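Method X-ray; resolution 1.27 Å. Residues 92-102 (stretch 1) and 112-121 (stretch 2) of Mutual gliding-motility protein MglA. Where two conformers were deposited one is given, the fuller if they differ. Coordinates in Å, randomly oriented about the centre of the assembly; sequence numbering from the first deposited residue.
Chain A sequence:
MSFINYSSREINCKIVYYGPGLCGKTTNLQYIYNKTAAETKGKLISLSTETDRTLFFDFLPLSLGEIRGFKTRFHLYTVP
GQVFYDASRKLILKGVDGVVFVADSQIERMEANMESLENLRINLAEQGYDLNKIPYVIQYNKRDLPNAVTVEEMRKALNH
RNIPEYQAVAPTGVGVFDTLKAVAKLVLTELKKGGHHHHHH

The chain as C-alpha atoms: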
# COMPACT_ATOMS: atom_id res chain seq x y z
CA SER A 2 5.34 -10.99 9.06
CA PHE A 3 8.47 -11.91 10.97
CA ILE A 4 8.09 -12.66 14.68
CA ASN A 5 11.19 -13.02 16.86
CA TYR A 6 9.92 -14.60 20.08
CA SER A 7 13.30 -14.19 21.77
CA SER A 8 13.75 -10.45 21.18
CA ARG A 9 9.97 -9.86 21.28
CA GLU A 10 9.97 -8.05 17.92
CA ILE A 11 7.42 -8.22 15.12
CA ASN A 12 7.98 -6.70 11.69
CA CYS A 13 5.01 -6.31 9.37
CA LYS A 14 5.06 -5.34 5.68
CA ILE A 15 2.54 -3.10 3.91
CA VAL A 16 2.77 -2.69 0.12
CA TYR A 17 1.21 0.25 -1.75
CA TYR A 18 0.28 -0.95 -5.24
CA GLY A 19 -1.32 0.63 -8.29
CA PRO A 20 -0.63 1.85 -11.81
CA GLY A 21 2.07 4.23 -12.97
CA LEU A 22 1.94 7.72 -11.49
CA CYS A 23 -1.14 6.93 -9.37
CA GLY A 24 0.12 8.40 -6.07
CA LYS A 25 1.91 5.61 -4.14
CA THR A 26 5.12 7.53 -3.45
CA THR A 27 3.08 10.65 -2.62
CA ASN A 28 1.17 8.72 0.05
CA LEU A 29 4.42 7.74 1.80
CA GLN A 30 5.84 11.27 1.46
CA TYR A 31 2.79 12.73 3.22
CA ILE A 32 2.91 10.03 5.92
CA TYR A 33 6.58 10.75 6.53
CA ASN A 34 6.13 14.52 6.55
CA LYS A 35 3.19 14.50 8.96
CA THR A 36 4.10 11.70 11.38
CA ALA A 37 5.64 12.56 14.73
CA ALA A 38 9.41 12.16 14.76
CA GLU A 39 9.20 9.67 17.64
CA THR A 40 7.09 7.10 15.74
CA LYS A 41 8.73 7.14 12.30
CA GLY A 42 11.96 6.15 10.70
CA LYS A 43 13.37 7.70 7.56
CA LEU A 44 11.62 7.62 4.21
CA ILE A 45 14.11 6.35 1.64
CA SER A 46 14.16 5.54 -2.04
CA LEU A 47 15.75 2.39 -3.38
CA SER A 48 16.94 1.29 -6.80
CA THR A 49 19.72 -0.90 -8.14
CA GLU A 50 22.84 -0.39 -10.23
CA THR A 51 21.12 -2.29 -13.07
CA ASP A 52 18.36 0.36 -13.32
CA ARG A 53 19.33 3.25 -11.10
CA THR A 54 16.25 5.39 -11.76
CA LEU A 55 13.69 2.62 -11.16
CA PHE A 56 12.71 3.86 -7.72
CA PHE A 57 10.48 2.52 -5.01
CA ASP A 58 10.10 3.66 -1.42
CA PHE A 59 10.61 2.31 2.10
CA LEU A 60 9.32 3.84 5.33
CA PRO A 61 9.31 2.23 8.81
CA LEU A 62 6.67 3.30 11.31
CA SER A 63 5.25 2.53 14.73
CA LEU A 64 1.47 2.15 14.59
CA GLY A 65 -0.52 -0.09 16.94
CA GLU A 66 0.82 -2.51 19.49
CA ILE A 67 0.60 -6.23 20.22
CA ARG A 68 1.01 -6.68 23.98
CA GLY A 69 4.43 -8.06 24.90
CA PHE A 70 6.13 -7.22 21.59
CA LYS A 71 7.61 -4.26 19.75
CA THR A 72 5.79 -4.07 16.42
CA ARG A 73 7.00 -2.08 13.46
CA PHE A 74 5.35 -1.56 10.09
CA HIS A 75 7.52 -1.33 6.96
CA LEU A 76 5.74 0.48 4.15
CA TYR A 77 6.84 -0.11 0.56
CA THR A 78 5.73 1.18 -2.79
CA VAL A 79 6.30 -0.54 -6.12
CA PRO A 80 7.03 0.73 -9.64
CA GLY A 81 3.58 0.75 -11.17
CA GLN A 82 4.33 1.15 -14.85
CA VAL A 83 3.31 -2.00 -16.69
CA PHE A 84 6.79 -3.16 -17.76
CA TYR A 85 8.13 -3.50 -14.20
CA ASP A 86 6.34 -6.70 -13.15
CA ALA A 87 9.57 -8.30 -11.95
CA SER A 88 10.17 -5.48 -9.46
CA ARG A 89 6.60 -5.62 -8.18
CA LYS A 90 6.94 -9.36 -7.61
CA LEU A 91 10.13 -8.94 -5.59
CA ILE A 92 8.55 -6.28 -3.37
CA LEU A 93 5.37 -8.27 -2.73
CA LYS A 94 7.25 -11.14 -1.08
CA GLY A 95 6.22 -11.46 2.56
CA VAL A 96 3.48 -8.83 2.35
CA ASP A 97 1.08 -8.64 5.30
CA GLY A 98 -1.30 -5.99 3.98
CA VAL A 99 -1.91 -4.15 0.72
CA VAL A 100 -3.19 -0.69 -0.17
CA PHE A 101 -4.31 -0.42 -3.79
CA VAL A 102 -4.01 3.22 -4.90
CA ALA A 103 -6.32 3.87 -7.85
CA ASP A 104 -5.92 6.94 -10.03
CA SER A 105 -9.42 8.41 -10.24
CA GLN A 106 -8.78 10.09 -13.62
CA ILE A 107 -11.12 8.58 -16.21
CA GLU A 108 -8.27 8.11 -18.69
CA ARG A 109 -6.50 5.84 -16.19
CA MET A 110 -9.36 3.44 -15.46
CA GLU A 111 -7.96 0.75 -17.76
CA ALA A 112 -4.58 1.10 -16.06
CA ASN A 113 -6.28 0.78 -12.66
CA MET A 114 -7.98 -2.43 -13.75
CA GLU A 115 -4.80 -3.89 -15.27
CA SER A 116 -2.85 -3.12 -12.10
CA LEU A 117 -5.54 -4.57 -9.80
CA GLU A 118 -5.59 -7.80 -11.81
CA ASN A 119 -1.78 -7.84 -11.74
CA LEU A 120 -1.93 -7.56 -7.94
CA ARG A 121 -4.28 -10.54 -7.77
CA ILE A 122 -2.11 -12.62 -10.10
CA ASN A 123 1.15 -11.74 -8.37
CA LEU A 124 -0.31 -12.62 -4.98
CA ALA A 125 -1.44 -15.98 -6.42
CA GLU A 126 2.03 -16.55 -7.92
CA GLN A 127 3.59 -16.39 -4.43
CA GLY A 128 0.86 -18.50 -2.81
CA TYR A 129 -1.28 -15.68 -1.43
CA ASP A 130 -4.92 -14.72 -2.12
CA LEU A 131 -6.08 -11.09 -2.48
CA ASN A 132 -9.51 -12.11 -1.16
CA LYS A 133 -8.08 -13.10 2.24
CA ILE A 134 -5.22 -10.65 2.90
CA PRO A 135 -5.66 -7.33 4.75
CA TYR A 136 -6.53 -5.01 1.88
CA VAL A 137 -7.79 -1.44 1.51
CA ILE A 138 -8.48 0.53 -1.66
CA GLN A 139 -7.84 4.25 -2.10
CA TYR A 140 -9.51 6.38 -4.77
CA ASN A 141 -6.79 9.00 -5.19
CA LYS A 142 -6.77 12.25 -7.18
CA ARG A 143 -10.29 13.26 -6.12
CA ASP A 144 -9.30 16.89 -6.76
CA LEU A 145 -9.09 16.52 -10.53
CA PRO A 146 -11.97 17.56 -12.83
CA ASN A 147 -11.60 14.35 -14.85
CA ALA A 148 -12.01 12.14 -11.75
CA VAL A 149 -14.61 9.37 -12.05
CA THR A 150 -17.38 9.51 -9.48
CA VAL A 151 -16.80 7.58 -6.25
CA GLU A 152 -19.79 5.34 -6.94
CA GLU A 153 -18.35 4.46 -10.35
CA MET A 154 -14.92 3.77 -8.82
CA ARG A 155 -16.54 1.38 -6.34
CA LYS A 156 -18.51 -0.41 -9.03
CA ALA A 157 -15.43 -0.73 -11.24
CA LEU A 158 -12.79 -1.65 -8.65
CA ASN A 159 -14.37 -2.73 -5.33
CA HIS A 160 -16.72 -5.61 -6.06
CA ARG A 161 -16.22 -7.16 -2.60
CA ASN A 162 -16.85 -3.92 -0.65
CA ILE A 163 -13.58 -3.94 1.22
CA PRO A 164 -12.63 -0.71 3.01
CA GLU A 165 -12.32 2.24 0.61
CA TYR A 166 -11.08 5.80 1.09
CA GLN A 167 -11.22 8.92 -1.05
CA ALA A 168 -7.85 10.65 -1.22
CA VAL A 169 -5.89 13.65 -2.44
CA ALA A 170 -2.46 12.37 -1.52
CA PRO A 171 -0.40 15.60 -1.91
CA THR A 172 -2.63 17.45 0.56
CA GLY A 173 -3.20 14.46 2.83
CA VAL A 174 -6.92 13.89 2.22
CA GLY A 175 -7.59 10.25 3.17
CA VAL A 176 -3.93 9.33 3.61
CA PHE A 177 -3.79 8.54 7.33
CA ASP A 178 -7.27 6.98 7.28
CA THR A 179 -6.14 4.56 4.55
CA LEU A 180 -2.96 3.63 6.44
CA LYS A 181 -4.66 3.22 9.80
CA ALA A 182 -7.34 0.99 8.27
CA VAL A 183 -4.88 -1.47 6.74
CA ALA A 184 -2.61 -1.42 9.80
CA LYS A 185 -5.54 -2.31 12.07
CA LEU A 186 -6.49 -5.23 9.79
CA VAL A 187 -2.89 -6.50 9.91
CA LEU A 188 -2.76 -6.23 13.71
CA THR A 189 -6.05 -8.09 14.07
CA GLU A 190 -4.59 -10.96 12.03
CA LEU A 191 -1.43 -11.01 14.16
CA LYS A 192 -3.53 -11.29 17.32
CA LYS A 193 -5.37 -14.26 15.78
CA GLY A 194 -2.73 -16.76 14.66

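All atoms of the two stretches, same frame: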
# COMPACT_ATOMS: atom_id res chain seq x y z
N ILE A 92 8.99 -7.08 -4.51
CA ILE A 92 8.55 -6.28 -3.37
C ILE A 92 7.39 -6.94 -2.64
O ILE A 92 7.25 -6.79 -1.42
CB ILE A 92 8.25 -4.84 -3.84
CG1 ILE A 92 9.53 -4.18 -4.37
CG2 ILE A 92 7.62 -4.02 -2.70
CD1 ILE A 92 9.29 -3.00 -5.27
N LEU A 93 6.53 -7.66 -3.36
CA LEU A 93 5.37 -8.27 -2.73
C LEU A 93 5.71 -9.44 -1.82
O LEU A 93 4.86 -9.86 -1.03
CB LEU A 93 4.36 -8.75 -3.78
CG LEU A 93 3.37 -7.74 -4.33
CD1 LEU A 93 2.64 -8.38 -5.52
CD2 LEU A 93 2.39 -7.28 -3.26
N LYS A 94 6.92 -9.99 -1.92
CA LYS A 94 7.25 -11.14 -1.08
C LYS A 94 7.07 -10.79 0.39
O LYS A 94 7.54 -9.75 0.84
CB LYS A 94 8.69 -11.57 -1.34
CG LYS A 94 8.89 -12.25 -2.68
CD LYS A 94 10.34 -12.65 -2.90
CE LYS A 94 10.50 -13.35 -4.24
NZ LYS A 94 11.90 -13.81 -4.47
N GLY A 95 6.39 -11.67 1.13
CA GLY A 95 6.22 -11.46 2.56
C GLY A 95 5.22 -10.40 2.95
O GLY A 95 5.18 -10.01 4.12
N VAL A 96 4.41 -9.91 2.02
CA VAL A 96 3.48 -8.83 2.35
C VAL A 96 2.46 -9.29 3.38
O VAL A 96 1.96 -10.43 3.32
CB VAL A 96 2.81 -8.29 1.07
CG1 VAL A 96 1.98 -9.38 0.39
CG2 VAL A 96 1.95 -7.07 1.40
N ASP A 97 2.13 -8.41 4.32
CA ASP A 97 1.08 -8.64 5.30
C ASP A 97 -0.20 -7.86 5.02
O ASP A 97 -1.27 -8.30 5.44
CB ASP A 97 1.58 -8.29 6.70
CG ASP A 97 2.75 -9.13 7.10
OD1 ASP A 97 2.62 -10.37 7.08
OD2 ASP A 97 3.84 -8.58 7.35
N GLY A 98 -0.11 -6.72 4.37
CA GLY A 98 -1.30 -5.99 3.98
C GLY A 98 -1.01 -5.16 2.75
O GLY A 98 0.14 -4.77 2.52
N VAL A 99 -2.05 -4.89 1.97
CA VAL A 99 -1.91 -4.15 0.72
C VAL A 99 -2.86 -2.96 0.70
O VAL A 99 -4.02 -3.05 1.13
CB VAL A 99 -2.17 -5.05 -0.50
CG1 VAL A 99 -2.21 -4.24 -1.78
CG2 VAL A 99 -1.12 -6.13 -0.60
N VAL A 100 -2.37 -1.84 0.19
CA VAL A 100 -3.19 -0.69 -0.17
C VAL A 100 -3.12 -0.59 -1.68
O VAL A 100 -2.02 -0.42 -2.24
CB VAL A 100 -2.68 0.61 0.46
CG1 VAL A 100 -3.50 1.79 -0.05
CG2 VAL A 100 -2.72 0.54 1.98
N PHE A 101 -4.26 -0.68 -2.36
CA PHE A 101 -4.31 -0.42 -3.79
C PHE A 101 -4.68 1.04 -3.99
O PHE A 101 -5.77 1.47 -3.60
CB PHE A 101 -5.30 -1.31 -4.51
CG PHE A 101 -5.26 -1.14 -6.00
CD1 PHE A 101 -6.08 -0.23 -6.66
CD2 PHE A 101 -4.34 -1.85 -6.75
CE1 PHE A 101 -6.01 -0.07 -8.03
CE2 PHE A 101 -4.25 -1.69 -8.12
CZ PHE A 101 -5.10 -0.83 -8.76
N VAL A 102 -3.80 1.81 -4.62
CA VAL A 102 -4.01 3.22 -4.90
C VAL A 102 -4.49 3.33 -6.34
O VAL A 102 -3.73 3.09 -7.28
CB VAL A 102 -2.74 4.04 -4.67
CG1 VAL A 102 -2.99 5.51 -4.97
CG2 VAL A 102 -2.21 3.86 -3.24
N ALA A 112 -5.82 1.36 -16.78
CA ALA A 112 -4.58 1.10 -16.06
C ALA A 112 -4.86 0.65 -14.63
O ALA A 112 -4.19 -0.24 -14.12
CB ALA A 112 -3.68 2.33 -16.10
N ASN A 113 -5.87 1.25 -13.98
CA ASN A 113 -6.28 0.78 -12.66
C ASN A 113 -6.68 -0.68 -12.71
O ASN A 113 -6.25 -1.48 -11.88
CB ASN A 113 -7.49 1.56 -12.15
CG ASN A 113 -7.17 2.98 -11.72
OD1 ASN A 113 -6.07 3.26 -11.23
ND2 ASN A 113 -8.16 3.86 -11.84
N MET A 114 -7.50 -1.06 -13.69
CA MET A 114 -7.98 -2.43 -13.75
C MET A 114 -6.85 -3.40 -14.06
O MET A 114 -6.80 -4.50 -13.49
CB MET A 114 -9.06 -2.54 -14.80
CG MET A 114 -10.31 -1.82 -14.42
SD MET A 114 -11.47 -1.80 -15.78
CE MET A 114 -12.96 -1.41 -14.88
N GLU A 115 -5.95 -3.03 -14.97
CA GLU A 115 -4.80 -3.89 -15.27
C GLU A 115 -3.95 -4.10 -14.02
O GLU A 115 -3.53 -5.22 -13.72
CB GLU A 115 -3.97 -3.27 -16.39
CG GLU A 115 -2.63 -3.98 -16.67
CD GLU A 115 -2.69 -4.95 -17.83
OE1 GLU A 115 -1.73 -4.98 -18.63
OE2 GLU A 115 -3.70 -5.68 -17.95
N SER A 116 -3.68 -3.02 -13.29
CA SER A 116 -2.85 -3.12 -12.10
C SER A 116 -3.52 -3.95 -11.01
O SER A 116 -2.84 -4.70 -10.30
CB SER A 116 -2.49 -1.73 -11.60
OG SER A 116 -1.64 -1.79 -10.48
N LEU A 117 -4.84 -3.80 -10.83
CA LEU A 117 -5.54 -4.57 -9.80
C LEU A 117 -5.53 -6.06 -10.14
O LEU A 117 -5.35 -6.90 -9.25
CB LEU A 117 -6.97 -4.03 -9.66
CG LEU A 117 -7.87 -4.74 -8.65
CD1 LEU A 117 -7.23 -4.73 -7.28
CD2 LEU A 117 -9.24 -4.04 -8.65
N GLU A 118 -5.70 -6.40 -11.41
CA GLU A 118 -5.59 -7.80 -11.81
C GLU A 118 -4.16 -8.31 -11.62
O GLU A 118 -3.95 -9.45 -11.18
CB GLU A 118 -6.07 -7.98 -13.24
CG GLU A 118 -5.91 -9.40 -13.75
CD GLU A 118 -6.82 -10.42 -13.06
OE1 GLU A 118 -6.70 -11.61 -13.42
OE2 GLU A 118 -7.62 -10.05 -12.18
N ASN A 119 -3.17 -7.48 -11.96
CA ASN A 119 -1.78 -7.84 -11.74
C ASN A 119 -1.48 -8.10 -10.28
O ASN A 119 -0.72 -9.02 -9.95
CB ASN A 119 -0.92 -6.70 -12.30
CG ASN A 119 0.56 -6.94 -12.15
OD1 ASN A 119 1.22 -6.21 -11.41
ND2 ASN A 119 1.09 -7.91 -12.88
N LEU A 120 -2.06 -7.30 -9.37
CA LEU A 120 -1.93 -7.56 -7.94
C LEU A 120 -2.47 -8.94 -7.59
O LEU A 120 -1.83 -9.72 -6.88
CB LEU A 120 -2.67 -6.49 -7.14
CG LEU A 120 -2.75 -6.68 -5.62
CD1 LEU A 120 -1.37 -6.75 -4.98
CD2 LEU A 120 -3.61 -5.57 -5.01
N ARG A 121 -3.68 -9.25 -8.07
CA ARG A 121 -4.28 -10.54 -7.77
C ARG A 121 -3.42 -11.69 -8.28
O ARG A 121 -3.18 -12.67 -7.56
CB ARG A 121 -5.69 -10.60 -8.37
CG ARG A 121 -6.46 -11.85 -8.02
CD ARG A 121 -7.79 -11.91 -8.76
NE ARG A 121 -7.61 -12.29 -10.16
CZ ARG A 121 -7.43 -13.54 -10.58
NH1 ARG A 121 -7.39 -14.53 -9.70
NH2 ARG A 121 -7.28 -13.80 -11.87

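A helix laid against a β-strand can be held mainly by shape, with no hydrogen bond passing between them. Residues 92-102 and 112-121 of MglA illustrate the principle well. Strand 98-102 and helix 112-121 run nearly antiparallel, with an angle of 162° between their N-to-C directions, and their axes approach to 9.8 Å. No hydrogen bond or salt bridge crosses between the two stretches. The 332 Å² of surface they bury is therefore a matter of van der Waals packing.

Stretch 1 opens with the last part of a helix. Ile92 lies out of reach of the other stretch, but Leu93 points toward it, and its CD2 comes within 4.2 Å of CD1 of Leu120. This is a loose apolar contact between buried side chains. The chain then reverses through a type II β-turn from Leu93 to Val96, closed by a hydrogen bond from Val96 N to Leu93 O of 3.1 Å. Gly95 occupies the turn position with a phi of 75°, a conformation that glycine adopts more readily than other residues. Lys94, Gly95, Val96 and Asp97 make no contact with the helix; the carboxylate of Asp97 is hydrogen-bonded elsewhere in the structure.

From Gly98 the chain is extended, and the alternation of a β-strand decides which residues meet the helix. Val99 points toward it, Val100 away, Phe101 toward and Val102 away. Val99 sets its CG1 3.8 Å from CD2 of Leu120, so that this leucine, the most extensively covered residue of stretch 2, packs against both Leu93 and Val99.

Phe101 is the centrepiece. It loses 115 Å² to the helix, more than any other residue of either stretch, and its CA lies 7.4 Å from CA of Leu117. With chi1 at -175° (t), the ring reaches along the helix surface and touches four of its residues. Leu117 CB sits over one face, 4.2 Å from the ring centroid and 28° off the normal, in a CH-π contact that places a weakly polarised C-H group against the π cloud. Leu120 adds an apolar neighbour, its CD2 4.2 Å from Phe101 CD2. The remaining neighbours are polar and obliquely placed: Phe101 CZ lies 3.4 Å from Asn113 O, and Phe101 CE2 lies 3.5 Å from Ser116 OG. Asn113 O is not left without a partner by this apolar neighbour, since it accepts the helical hydrogen bond from Leu117 N at 2.9 Å.

The helix supplies this surface through its own periodicity. Asn113, Ser116, Leu117 and Leu120 recur at intervals of three or four residues and so gather on one side, whereas Met114, Glu115 and Glu118 point away. One helical turn separates Glu118 from Arg121, allowing a salt bridge of 2.7 Å between Arg121 NH2 and Glu118 OE1, with a second hydrogen bond from Arg121 NE to Glu118 OE2 at 3.0 Å. The contact with the strand remains predominantly apolar.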